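Local coordinates for putative cell filamentation protein (Bartonella quintana, PDB 4N67), which binds ADP through its N-terminal Fic domain and probably transfers AMP to target proteins as a VirB-translocated Bep effector, at residues R36-F48 against Y61-T73. The protein carries 2 engineered substitutions. Residues are numbered along the deposited sequence; the frame is centred on the assembly and turned at random.
Sequences RCAHETAREAVNF and YLRTIHWCLFHKT. Engineered in segment 61-73: Lys72 (natural residue Asn).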
loop_
_atom_site.group_PDB
_atom_site.type_symbol
_atom_site.label_atom_id
_atom_site.label_comp_id
_atom_site.label_asym_id
_atom_site.label_seq_id
_atom_site.Cartn_x
_atom_site.Cartn_y
_atom_site.Cartn_z
ATOM N N ARG A 36 0.723 -12.856 -13.971
ATOM C CA ARG A 36 -0.741 -12.860 -13.975
ATOM C C ARG A 36 -1.278 -11.856 -12.962
ATOM O O ARG A 36 -2.170 -11.069 -13.243
ATOM C CB ARG A 36 -1.279 -14.277 -13.667
ATOM C CG ARG A 36 -2.814 -14.359 -13.526
ATOM C CD ARG A 36 -3.424 -15.018 -14.740
ATOM N NE ARG A 36 -4.875 -15.082 -14.589
ATOM C CZ ARG A 36 -5.718 -14.155 -15.009
ATOM N NH1 ARG A 36 -5.303 -13.091 -15.694
ATOM N NH2 ARG A 36 -7.010 -14.314 -14.830
ATOM N N CYS A 37 -0.723 -11.880 -11.764
ATOM C CA CYS A 37 -1.126 -10.966 -10.702
ATOM C C CYS A 37 -0.837 -9.507 -11.033
ATOM O O CYS A 37 -1.657 -8.616 -10.747
ATOM C CB CYS A 37 -0.400 -11.423 -9.430
ATOM S SG CYS A 37 -0.578 -10.351 -8.030
ATOM N N ALA A 38 0.317 -9.247 -11.625
ATOM C CA ALA A 38 0.636 -7.888 -12.031
ATOM C C ALA A 38 -0.434 -7.360 -12.989
ATOM O O ALA A 38 -0.897 -6.218 -12.882
ATOM C CB ALA A 38 2.022 -7.830 -12.625
ATOM N N HIS A 39 -0.816 -8.194 -13.965
ATOM C CA HIS A 39 -1.806 -7.816 -14.958
ATOM C C HIS A 39 -3.188 -7.599 -14.342
ATOM O O HIS A 39 -3.889 -6.599 -14.617
ATOM C CB HIS A 39 -1.840 -8.931 -16.035
ATOM C CG HIS A 39 -2.745 -8.662 -17.193
ATOM N ND1 HIS A 39 -4.116 -8.796 -17.135
ATOM C CD2 HIS A 39 -2.460 -8.326 -18.471
ATOM C CE1 HIS A 39 -4.635 -8.545 -18.325
ATOM N NE2 HIS A 39 -3.652 -8.259 -19.152
ATOM N N GLU A 40 -3.568 -8.483 -13.432
ATOM C CA GLU A 40 -4.852 -8.368 -12.786
ATOM C C GLU A 40 -4.923 -7.198 -11.852
ATOM O O GLU A 40 -5.912 -6.483 -11.887
ATOM C CB GLU A 40 -5.205 -9.672 -12.117
ATOM C CG GLU A 40 -5.395 -10.634 -13.279
ATOM C CD GLU A 40 -6.490 -10.157 -14.291
ATOM O OE1 GLU A 40 -7.589 -10.601 -13.945
ATOM O OE2 GLU A 40 -6.360 -9.346 -15.366
ATOM N N THR A 41 -3.896 -6.984 -11.050
ATOM C CA THR A 41 -3.930 -5.832 -10.120
ATOM C C THR A 41 -3.916 -4.500 -10.889
ATOM O O THR A 41 -4.530 -3.521 -10.450
ATOM C CB THR A 41 -2.762 -5.830 -9.107
ATOM O OG1 THR A 41 -1.501 -5.833 -9.811
ATOM C CG2 THR A 41 -2.800 -7.050 -8.265
ATOM N N ALA A 42 -3.240 -4.440 -12.038
ATOM C CA ALA A 42 -3.273 -3.236 -12.860
ATOM C C ALA A 42 -4.683 -2.969 -13.347
ATOM O O ALA A 42 -5.189 -1.822 -13.314
ATOM C CB ALA A 42 -2.302 -3.350 -14.030
ATOM N N ARG A 43 -5.360 -4.015 -13.824
ATOM C CA ARG A 43 -6.721 -3.885 -14.300
ATOM C C ARG A 43 -7.692 -3.511 -13.191
ATOM O O ARG A 43 -8.570 -2.661 -13.361
ATOM C CB ARG A 43 -7.112 -5.199 -15.011
ATOM C CG ARG A 43 -8.465 -5.171 -15.692
ATOM C CD ARG A 43 -8.682 -6.456 -16.489
ATOM N NE ARG A 43 -8.787 -7.558 -15.565
ATOM C CZ ARG A 43 -9.884 -7.886 -14.900
ATOM N NH1 ARG A 43 -11.021 -7.238 -15.081
ATOM N NH2 ARG A 43 -9.843 -8.923 -14.066
ATOM N N GLU A 44 -7.539 -4.139 -12.017
ATOM C CA GLU A 44 -8.383 -3.799 -10.889
ATOM C C GLU A 44 -8.159 -2.361 -10.468
ATOM O O GLU A 44 -9.109 -1.702 -10.063
ATOM C CB GLU A 44 -8.096 -4.698 -9.704
ATOM C CG GLU A 44 -8.411 -6.175 -9.922
ATOM C CD GLU A 44 -9.871 -6.500 -10.017
ATOM O OE1 GLU A 44 -10.782 -5.640 -9.908
ATOM O OE2 GLU A 44 -10.119 -7.711 -10.223
ATOM N N ALA A 45 -6.926 -1.876 -10.589
ATOM C CA ALA A 45 -6.669 -0.460 -10.259
ATOM C C ALA A 45 -7.372 0.493 -11.232
ATOM O O ALA A 45 -7.972 1.495 -10.821
ATOM C CB ALA A 45 -5.184 -0.205 -10.191
ATOM N N VAL A 46 -7.369 0.170 -12.528
ATOM C CA VAL A 46 -8.071 0.984 -13.499
ATOM C C VAL A 46 -9.546 1.064 -13.104
ATOM O O VAL A 46 -10.138 2.127 -13.089
ATOM C CB VAL A 46 -7.919 0.437 -14.941
ATOM C CG1 VAL A 46 -8.837 1.161 -15.900
ATOM C CG2 VAL A 46 -6.463 0.532 -15.408
ATOM N N ASN A 47 -10.134 -0.079 -12.748
ATOM C CA ASN A 47 -11.556 -0.112 -12.450
ATOM C C ASN A 47 -11.861 0.564 -11.110
ATOM O O ASN A 47 -12.863 1.265 -10.976
ATOM C CB ASN A 47 -12.067 -1.565 -12.488
ATOM C CG ASN A 47 -11.950 -2.206 -13.872
ATOM O OD1 ASN A 47 -11.770 -1.524 -14.900
ATOM N ND2 ASN A 47 -12.054 -3.537 -13.911
ATOM N N PHE A 48 -10.974 0.390 -10.135
ATOM C CA PHE A 48 -11.155 0.976 -8.804
ATOM C C PHE A 48 -11.086 2.486 -8.842
ATOM O O PHE A 48 -11.777 3.158 -8.060
ATOM C CB PHE A 48 -10.141 0.425 -7.788
ATOM C CG PHE A 48 -10.417 0.834 -6.367
ATOM C CD1 PHE A 48 -11.348 0.154 -5.603
ATOM C CD2 PHE A 48 -9.754 1.887 -5.779
ATOM C CE1 PHE A 48 -11.611 0.527 -4.310
ATOM C CE2 PHE A 48 -10.005 2.258 -4.483
ATOM C CZ PHE A 48 -10.939 1.587 -3.743
ATOM N N TYR A 61 -10.463 1.318 4.953
ATOM C CA TYR A 61 -10.375 1.638 3.544
ATOM C C TYR A 61 -9.145 0.996 2.910
ATOM O O TYR A 61 -9.205 0.499 1.773
ATOM C CB TYR A 61 -10.419 3.162 3.349
ATOM C CG TYR A 61 -10.485 3.587 1.897
ATOM C CD1 TYR A 61 -11.499 3.167 1.056
ATOM C CD2 TYR A 61 -9.514 4.434 1.373
ATOM C CE1 TYR A 61 -11.548 3.563 -0.275
ATOM C CE2 TYR A 61 -9.544 4.853 0.059
ATOM C CZ TYR A 61 -10.557 4.422 -0.763
ATOM O OH TYR A 61 -10.590 4.866 -2.063
ATOM N N LEU A 62 -8.003 1.034 3.598
ATOM C CA LEU A 62 -6.791 0.401 3.091
ATOM C C LEU A 62 -7.032 -1.081 2.858
ATOM O O LEU A 62 -6.650 -1.624 1.813
ATOM C CB LEU A 62 -5.630 0.642 4.039
ATOM C CG LEU A 62 -4.271 0.267 3.519
ATOM C CD1 LEU A 62 -3.733 1.308 2.567
ATOM C CD2 LEU A 62 -3.307 0.094 4.676
ATOM N N ARG A 63 -7.722 -1.726 3.805
ATOM C CA ARG A 63 -8.066 -3.127 3.624
ATOM C C ARG A 63 -8.992 -3.359 2.421
ATOM O O ARG A 63 -8.839 -4.317 1.665
ATOM C CB ARG A 63 -8.689 -3.676 4.902
ATOM C CG ARG A 63 -7.697 -3.827 6.052
ATOM C CD ARG A 63 -8.371 -4.419 7.290
ATOM N NE ARG A 63 -7.394 -4.817 8.292
ATOM C CZ ARG A 63 -6.958 -4.077 9.306
ATOM N NH1 ARG A 63 -7.444 -2.870 9.556
ATOM N NH2 ARG A 63 -6.057 -4.600 10.137
ATOM N N THR A 64 -9.944 -2.465 2.239
ATOM C CA THR A 64 -10.828 -2.535 1.075
ATOM C C THR A 64 -10.058 -2.419 -0.238
ATOM O O THR A 64 -10.304 -3.183 -1.172
ATOM C CB THR A 64 -11.916 -1.475 1.149
ATOM O OG1 THR A 64 -12.847 -1.862 2.171
ATOM C CG2 THR A 64 -12.650 -1.339 -0.139
ATOM N N ILE A 65 -9.121 -1.481 -0.329
ATOM C CA ILE A 65 -8.300 -1.394 -1.509
ATOM C C ILE A 65 -7.553 -2.684 -1.779
ATOM O O ILE A 65 -7.570 -3.211 -2.900
ATOM C CB ILE A 65 -7.292 -0.224 -1.424
ATOM C CG1 ILE A 65 -8.035 1.119 -1.358
ATOM C CG2 ILE A 65 -6.329 -0.246 -2.589
ATOM C CD1 ILE A 65 -7.129 2.265 -0.991
ATOM N N HIS A 66 -6.904 -3.227 -0.749
ATOM C CA HIS A 66 -6.141 -4.460 -0.928
ATOM C C HIS A 66 -7.086 -5.569 -1.391
ATOM O O HIS A 66 -6.767 -6.359 -2.269
ATOM C CB HIS A 66 -5.452 -4.874 0.354
ATOM C CG HIS A 66 -4.471 -5.970 0.173
ATOM N ND1 HIS A 66 -4.797 -7.308 0.313
ATOM C CD2 HIS A 66 -3.155 -5.932 -0.128
ATOM C CE1 HIS A 66 -3.714 -8.036 0.107
ATOM N NE2 HIS A 66 -2.713 -7.229 -0.173
ATOM N N TRP A 67 -8.269 -5.633 -0.795
ATOM C CA TRP A 67 -9.250 -6.658 -1.177
ATOM C C TRP A 67 -9.629 -6.476 -2.668
ATOM O O TRP A 67 -9.651 -7.429 -3.439
ATOM C CB TRP A 67 -10.495 -6.600 -0.305
ATOM C CG TRP A 67 -11.447 -7.695 -0.654
ATOM C CD1 TRP A 67 -11.403 -8.975 -0.176
ATOM C CD2 TRP A 67 -12.530 -7.622 -1.566
ATOM N NE1 TRP A 67 -12.444 -9.710 -0.760
ATOM C CE2 TRP A 67 -13.132 -8.900 -1.609
ATOM C CE3 TRP A 67 -13.046 -6.602 -2.370
ATOM C CZ2 TRP A 67 -14.239 -9.192 -2.423
ATOM C CZ3 TRP A 67 -14.182 -6.919 -3.223
ATOM C CH2 TRP A 67 -14.737 -8.189 -3.213
ATOM N N CYS A 68 -9.935 -5.255 -3.089
ATOM C CA CYS A 68 -10.345 -5.035 -4.480
ATOM C C CYS A 68 -9.221 -5.440 -5.423
ATOM O O CYS A 68 -9.448 -6.130 -6.424
ATOM C CB CYS A 68 -10.758 -3.583 -4.689
ATOM S SG CYS A 68 -12.297 -3.123 -3.859
ATOM N N LEU A 69 -8.005 -5.033 -5.101
ATOM C CA LEU A 69 -6.880 -5.326 -6.001
ATOM C C LEU A 69 -6.521 -6.807 -6.032
ATOM O O LEU A 69 -6.121 -7.306 -7.087
ATOM C CB LEU A 69 -5.617 -4.498 -5.640
ATOM C CG LEU A 69 -5.772 -2.984 -5.727
ATOM C CD1 LEU A 69 -4.478 -2.294 -5.322
ATOM C CD2 LEU A 69 -6.233 -2.495 -7.094
ATOM N N PHE A 70 -6.675 -7.519 -4.918
ATOM C CA PHE A 70 -6.106 -8.840 -4.782
ATOM C C PHE A 70 -7.074 -9.987 -4.568
ATOM O O PHE A 70 -6.634 -11.142 -4.556
ATOM C CB PHE A 70 -5.043 -8.875 -3.679
ATOM C CG PHE A 70 -3.806 -8.124 -4.026
ATOM C CD1 PHE A 70 -2.829 -8.741 -4.765
ATOM C CD2 PHE A 70 -3.630 -6.796 -3.648
ATOM C CE1 PHE A 70 -1.673 -8.058 -5.124
ATOM C CE2 PHE A 70 -2.483 -6.115 -4.022
ATOM C CZ PHE A 70 -1.524 -6.740 -4.779
ATOM N N HIS A 71 -8.361 -9.740 -4.410
ATOM C CA HIS A 71 -9.249 -10.842 -4.051
ATOM C C HIS A 71 -9.373 -11.942 -5.089
ATOM O O HIS A 71 -9.672 -13.067 -4.727
ATOM C CB HIS A 71 -10.622 -10.400 -3.586
ATOM C CG HIS A 71 -11.541 -10.052 -4.677
ATOM N ND1 HIS A 71 -11.553 -8.832 -5.320
ATOM C CD2 HIS A 71 -12.555 -10.774 -5.217
ATOM C CE1 HIS A 71 -12.514 -8.829 -6.227
ATOM N NE2 HIS A 71 -13.136 -9.988 -6.174
ATOM N N LYS A 72 -9.141 -11.639 -6.363
ATOM C CA LYS A 72 -9.173 -12.710 -7.365
ATOM C C LYS A 72 -7.875 -13.517 -7.374
ATOM O O LYS A 72 -7.827 -14.587 -7.971
ATOM C CB LYS A 72 -9.484 -12.159 -8.756
ATOM C CG LYS A 72 -10.872 -11.539 -8.760
ATOM C CD LYS A 72 -11.280 -10.924 -10.071
ATOM C CE LYS A 72 -12.417 -9.919 -9.856
ATOM N NZ LYS A 72 -12.500 -8.829 -10.872
ATOM N N THR A 73 -6.844 -13.029 -6.686
ATOM C CA THR A 73 -5.542 -13.704 -6.642
ATOM C C THR A 73 -5.318 -14.442 -5.335
ATOM O O THR A 73 -4.887 -15.589 -5.338
ATOM C CB THR A 73 -4.416 -12.651 -6.870
ATOM O OG1 THR A 73 -4.602 -12.043 -8.171
ATOM C CG2 THR A 73 -3.016 -13.255 -6.706
HETATM O O HOH W 1 -9.018 -8.916 -7.468
HETATM O O HOH W 2 -12.231 -5.966 -7.548
#
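Glu44 meets the last residues of segment 61-73, where a single carboxylate serves several donors. Its OE2 accepts a hydrogen bond from Lys72 NZ, part of a salt bridge, at 2.7 Å through its syn lone pair; this lysine is an engineered replacement of a natural asparagine. The chain of Glu44 bends at chi2 (-70°), bringing the carboxylate beside Cys68 O, and two waters link the two groups. One lies 2.8 Å from Glu44 OE1; the other accepts from Lys72 N at 2.9 Å and bonds only weakly to OE2. Each can donate to Cys68 O, although acceptors outnumber its protons. The Lys72 amide is thus satisfied by water, and Cys68 O has water within bonding distance. Arg43, next to Glu44 in sequence, grips Glu40, one turn earlier, side-on with NE and NH2, while His39 ND1 reaches Glu40 OE2 from the opposite face of the carboxylate plane. This neutralisation probably softens the approach of Arg43 NH2 to Lys72 NZ, 4.2 Å apart.

Apolar packing flanks the polar centre. Thr41 CG2 sits over one face of the Phe70 ring, 3.9 Å from its centroid, in a CH-pi contact, and Cys37 SG lies at that ring's edge. Leu69 CD2 packs on Ala45, and Phe48 CE1 touches Cys68 SG at 3.7 Å while the far end of its ring meets Ile65 CG1 and Tyr61 OH.

The axes of segments 36-48 and 61-70 approach to 8.7 Å, their N-to-C directions 124° apart. The Phe70 side chain, packed against helix 30-48, is about 6 Å from the bound ADP. Helix 164-174 touches both partners, Met165 meeting Ala45 and Phe48, and Lys169 meeting Tyr61.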